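Local coordinates for putative pyrroline carboxylate reductase (Streptococcus pyogenes, PDB 2AHR), which catalyses the NAD(P)H-dependent reduction of 1-pyrroline-5-carboxylate to L-proline, the last step of proline biosynthesis, at the interface of chains A and B. Coordinates in Å, arbitrary orientation; residue numbers count along the deposited sequence, not the author numbering. Chains: chain A/B, putative pyrroline carboxylate reductase.

The interface of chains A and B. Residues chain A 170-172, 174-175, 241, 244-245, 248; chain B 175, 219, 233, 236, 241-242, 245.
Two copies of one phenylalanine meet face to face in this apolar patch of the dimer interface. The rings of A:Phe175 and B:Phe175 stack with centroids 4.2 Å apart and planes 17° from parallel. The side chains come at each other tip to tip, so each ring has the partner's CG over its centre and each outer end reaches the other's CB. In both, CG is anti to the backbone N (chi1 178° in A:Phe175), which sends the ring away from its own helix and over its twin. A:Val245 sets CG2 obliquely over the CD1-CE1 margin of B:Phe175, on the face turned away from the stack, 3.6 Å from CE1, and B:Val245 takes the equivalent place against A:Phe175, a little more loosely. At the edge of the B:Phe175 ring, in its plane, sits CG1 of A:Ile172.

Next to the stack, the two Leu241 side chains touch methyl to methyl, the CD1 atoms a tight 3.5 Å apart. The other branch of B:Leu241, CD2, meets CD2 of A:Leu174 at 3.7 Å as the two side chains run past each other in opposite directions.

B:Leu236 splits its methyls. CD1 lies 3.5 Å from CD1 of A:Tyr171, the side chains crossing at about a right angle, while CD2 packs snugly on CB of A:Ala248, 3.5 Å away, and also meets CG2 of A:Thr244. CG of B:Leu236 is anti to its carbonyl carbon (chi1 -66°), and the extended chain beyond it places the fork between A:Tyr171 and A:Ala248. B:Ile219 lies along the backbone of A:Ala170 and A:Leu174.

Water 1 also bridges the chains, 3.0 Å from the carbonyl O of A:Leu174 and 2.7 Å from the hydroxyl OG1 of B:Thr242.

Chain A contributes helices 158-185 and 241-258; chain B adds helices 215-222 and 228-239 to the same pair. Together they form part of the two-fold, intertwined helical dimerisation region, with the Rossmann-fold nucleotide-binding domains lying outward at either end.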
ATOM      1  N   ALA A 170     -19.037  20.228   1.873  1.00 32.64           N
ATOM      2  CA  ALA A 170     -17.622  20.264   2.261  1.00 32.49           C
ATOM      3  C   ALA A 170     -16.767  19.364   1.366  1.00 32.47           C
ATOM      4  O   ALA A 170     -15.620  19.713   1.037  1.00 32.91           O
ATOM      5  CB  ALA A 170     -17.460  19.868   3.730  1.00 31.67           C
ATOM      6  N   TYR A 171     -17.320  18.209   0.977  1.00 32.03           N
ATOM      7  CA  TYR A 171     -16.601  17.267   0.114  1.00 32.09           C
ATOM      8  C   TYR A 171     -16.517  17.813  -1.286  1.00 31.96           C
ATOM      9  O   TYR A 171     -15.478  17.712  -1.925  1.00 32.17           O
ATOM     10  CB  TYR A 171     -17.237  15.868   0.128  1.00 31.56           C
ATOM     11  CG  TYR A 171     -17.535  15.387   1.536  1.00 32.22           C
ATOM     12  CD1 TYR A 171     -16.748  15.800   2.612  1.00 33.22           C
ATOM     13  CD2 TYR A 171     -18.582  14.509   1.791  1.00 33.85           C
ATOM     14  CE1 TYR A 171     -17.000  15.369   3.914  1.00 33.93           C
ATOM     15  CE2 TYR A 171     -18.850  14.064   3.092  1.00 34.62           C
ATOM     16  CZ  TYR A 171     -18.051  14.509   4.147  1.00 35.31           C
ATOM     17  OH  TYR A 171     -18.301  14.095   5.436  1.00 34.56           O
ATOM     18  N   ILE A 172     -17.622  18.395  -1.751  1.00 32.10           N
ATOM     19  CA  ILE A 172     -17.647  19.117  -3.004  1.00 31.84           C
ATOM     20  C   ILE A 172     -16.591  20.222  -3.022  1.00 31.34           C
ATOM     21  O   ILE A 172     -15.855  20.349  -4.003  1.00 31.29           O
ATOM     22  CB  ILE A 172     -19.046  19.699  -3.277  1.00 32.68           C
ATOM     23  CG1 ILE A 172     -20.059  18.559  -3.474  1.00 32.32           C
ATOM     24  CG2 ILE A 172     -19.036  20.647  -4.485  1.00 31.77           C
ATOM     25  CD1 ILE A 172     -21.487  18.905  -3.057  1.00 34.08           C
ATOM     26  N   LEU A 174     -13.836  20.472  -1.139  1.00 29.12           N
ATOM     27  CA  LEU A 174     -12.480  19.913  -1.154  1.00 28.55           C
ATOM     28  C   LEU A 174     -12.158  19.474  -2.580  1.00 28.84           C
ATOM     29  O   LEU A 174     -11.035  19.612  -3.048  1.00 29.37           O
ATOM     30  CB  LEU A 174     -12.341  18.729  -0.178  1.00 27.94           C
ATOM     31  CG  LEU A 174     -10.897  18.305   0.125  1.00 29.40           C
ATOM     32  CD1 LEU A 174     -10.161  19.331   1.011  1.00 29.05           C
ATOM     33  CD2 LEU A 174     -10.836  16.878   0.760  1.00 26.36           C
ATOM     34  N   PHE A 175     -13.153  18.954  -3.284  1.00 28.83           N
ATOM     35  CA  PHE A 175     -12.922  18.464  -4.641  1.00 29.13           C
ATOM     36  C   PHE A 175     -12.574  19.602  -5.615  1.00 29.91           C
ATOM     37  O   PHE A 175     -11.619  19.523  -6.405  1.00 29.75           O
ATOM     38  CB  PHE A 175     -14.186  17.713  -5.080  1.00 28.43           C
ATOM     39  CG  PHE A 175     -14.124  17.170  -6.489  1.00 31.36           C
ATOM     40  CD1 PHE A 175     -13.436  15.984  -6.766  1.00 29.47           C
ATOM     41  CD2 PHE A 175     -14.772  17.836  -7.529  1.00 29.59           C
ATOM     42  CE1 PHE A 175     -13.393  15.465  -8.068  1.00 34.02           C
ATOM     43  CE2 PHE A 175     -14.734  17.333  -8.815  1.00 33.12           C
ATOM     44  CZ  PHE A 175     -14.042  16.131  -9.085  1.00 33.77           C
ATOM     45  N   LEU A 241     -10.848   7.103  -6.766  1.00 29.11           N
ATOM     46  CA  LEU A 241     -11.784   8.203  -6.484  1.00 27.82           C
ATOM     47  C   LEU A 241     -13.113   7.711  -5.908  1.00 28.08           C
ATOM     48  O   LEU A 241     -13.572   8.203  -4.880  1.00 28.22           O
ATOM     49  CB  LEU A 241     -12.027   9.077  -7.711  1.00 28.00           C
ATOM     50  CG  LEU A 241     -13.099  10.133  -7.345  1.00 29.49           C
ATOM     51  CD1 LEU A 241     -12.438  11.282  -6.580  1.00 27.38           C
ATOM     52  CD2 LEU A 241     -13.830  10.627  -8.520  1.00 31.02           C
ATOM     53  N   THR A 244     -12.993   6.159  -2.456  1.00 29.53           N
ATOM     54  CA  THR A 244     -12.624   7.165  -1.479  1.00 29.09           C
ATOM     55  C   THR A 244     -13.831   8.003  -1.022  1.00 29.45           C
ATOM     56  O   THR A 244     -14.021   8.279   0.182  1.00 28.66           O
ATOM     57  CB  THR A 244     -11.500   8.068  -2.053  1.00 29.51           C
ATOM     58  OG1 THR A 244     -10.260   7.334  -2.062  1.00 29.45           O
ATOM     59  CG2 THR A 244     -11.324   9.346  -1.209  1.00 27.68           C
ATOM     60  N   VAL A 245     -14.631   8.436  -1.990  1.00 29.31           N
ATOM     61  CA  VAL A 245     -15.865   9.179  -1.696  1.00 29.82           C
ATOM     62  C   VAL A 245     -16.843   8.325  -0.875  1.00 30.73           C
ATOM     63  O   VAL A 245     -17.388   8.758   0.145  1.00 31.09           O
ATOM     64  CB  VAL A 245     -16.501   9.636  -3.012  1.00 29.72           C
ATOM     65  CG1 VAL A 245     -17.904  10.213  -2.777  1.00 30.34           C
ATOM     66  CG2 VAL A 245     -15.565  10.653  -3.686  1.00 29.38           C
ATOM     67  N   ALA A 248     -15.642   7.849   2.631  1.00 32.39           N
ATOM     68  CA  ALA A 248     -15.922   9.106   3.365  1.00 32.29           C
ATOM     69  C   ALA A 248     -17.388   9.209   3.771  1.00 32.29           C
ATOM     70  O   ALA A 248     -17.706   9.615   4.893  1.00 32.38           O
ATOM     71  CB  ALA A 248     -15.508  10.317   2.551  1.00 31.78           C
TER
ATOM     72  N   PHE B 175     -17.399  11.853  -9.702  1.00 28.78           N
ATOM     73  CA  PHE B 175     -17.535  12.247  -8.295  1.00 28.24           C
ATOM     74  C   PHE B 175     -18.993  12.190  -7.854  1.00 29.10           C
ATOM     75  O   PHE B 175     -19.314  11.603  -6.819  1.00 28.64           O
ATOM     76  CB  PHE B 175     -16.948  13.658  -8.120  1.00 28.22           C
ATOM     77  CG  PHE B 175     -16.947  14.161  -6.696  1.00 29.22           C
ATOM     78  CD1 PHE B 175     -16.014  13.699  -5.774  1.00 29.18           C
ATOM     79  CD2 PHE B 175     -17.876  15.112  -6.291  1.00 32.31           C
ATOM     80  CE1 PHE B 175     -16.007  14.169  -4.469  1.00 32.01           C
ATOM     81  CE2 PHE B 175     -17.870  15.600  -4.977  1.00 32.40           C
ATOM     82  CZ  PHE B 175     -16.925  15.122  -4.070  1.00 31.67           C
ATOM     83  N   ILE B 219     -15.526  25.105   4.020  1.00 31.84           N
ATOM     84  CA  ILE B 219     -15.276  23.871   4.779  1.00 31.78           C
ATOM     85  C   ILE B 219     -15.280  24.147   6.282  1.00 32.22           C
ATOM     86  O   ILE B 219     -15.950  23.438   7.032  1.00 32.83           O
ATOM     87  CB  ILE B 219     -14.009  23.177   4.299  1.00 31.76           C
ATOM     88  CG1 ILE B 219     -14.249  22.645   2.867  1.00 29.88           C
ATOM     89  CG2 ILE B 219     -13.583  22.042   5.282  1.00 31.27           C
ATOM     90  CD1 ILE B 219     -13.001  22.094   2.189  1.00 30.69           C
ATOM     91  N   LEU B 233     -14.511  14.318   6.162  1.00 32.17           N
ATOM     92  CA  LEU B 233     -13.379  15.093   5.650  1.00 32.29           C
ATOM     93  C   LEU B 233     -12.010  14.482   5.933  1.00 31.79           C
ATOM     94  O   LEU B 233     -11.154  14.442   5.054  1.00 31.76           O
ATOM     95  CB  LEU B 233     -13.416  16.534   6.193  1.00 31.94           C
ATOM     96  CG  LEU B 233     -12.541  17.491   5.389  1.00 34.43           C
ATOM     97  CD1 LEU B 233     -13.165  17.742   4.028  1.00 32.78           C
ATOM     98  CD2 LEU B 233     -12.300  18.838   6.132  1.00 34.47           C
ATOM     99  N   LEU B 236     -11.567  11.497   3.603  1.00 31.68           N
ATOM    100  CA  LEU B 236     -11.010  12.024   2.339  1.00 31.36           C
ATOM    101  C   LEU B 236      -9.502  12.338   2.381  1.00 32.01           C
ATOM    102  O   LEU B 236      -8.785  12.068   1.420  1.00 32.50           O
ATOM    103  CB  LEU B 236     -11.763  13.307   1.925  1.00 30.89           C
ATOM    104  CG  LEU B 236     -13.236  13.095   1.562  1.00 30.27           C
ATOM    105  CD1 LEU B 236     -13.914  14.401   1.224  1.00 27.32           C
ATOM    106  CD2 LEU B 236     -13.380  12.071   0.404  1.00 29.25           C
ATOM    107  N   LEU B 241      -8.010  12.156  -1.298  1.00 30.75           N
ATOM    108  CA  LEU B 241      -8.864  12.714  -2.351  1.00 30.83           C
ATOM    109  C   LEU B 241      -8.090  13.760  -3.156  1.00 30.80           C
ATOM    110  O   LEU B 241      -8.057  13.703  -4.397  1.00 30.04           O
ATOM    111  CB  LEU B 241     -10.162  13.314  -1.793  1.00 30.86           C
ATOM    112  CG  LEU B 241     -10.972  14.118  -2.826  1.00 32.32           C
ATOM    113  CD1 LEU B 241     -11.654  13.173  -3.775  1.00 32.42           C
ATOM    114  CD2 LEU B 241     -11.992  14.963  -2.206  1.00 36.40           C
ATOM    115  N   THR B 242      -7.471  14.712  -2.449  1.00 30.45           N
ATOM    116  CA  THR B 242      -6.778  15.826  -3.125  1.00 30.74           C
ATOM    117  C   THR B 242      -5.649  15.360  -4.057  1.00 30.79           C
ATOM    118  O   THR B 242      -5.529  15.841  -5.188  1.00 31.02           O
ATOM    119  CB  THR B 242      -6.278  16.927  -2.117  1.00 30.29           C
ATOM    120  OG1 THR B 242      -7.410  17.535  -1.467  1.00 30.13           O
ATOM    121  CG2 THR B 242      -5.518  18.045  -2.843  1.00 30.85           C
ATOM    122  N   VAL B 245      -7.120  13.612  -7.253  1.00 30.61           N
ATOM    123  CA  VAL B 245      -7.598  14.568  -8.287  1.00 31.01           C
ATOM    124  C   VAL B 245      -6.414  15.206  -9.012  1.00 31.48           C
ATOM    125  O   VAL B 245      -6.390  15.307 -10.247  1.00 31.68           O
ATOM    126  CB  VAL B 245      -8.478  15.659  -7.633  1.00 31.28           C
ATOM    127  CG1 VAL B 245      -8.939  16.732  -8.654  1.00 31.87           C
ATOM    128  CG2 VAL B 245      -9.688  15.031  -6.960  1.00 31.92           C
TER
HETATM  129  O   HOH W   1      -8.262  20.040  -1.935  1.00 32.84           O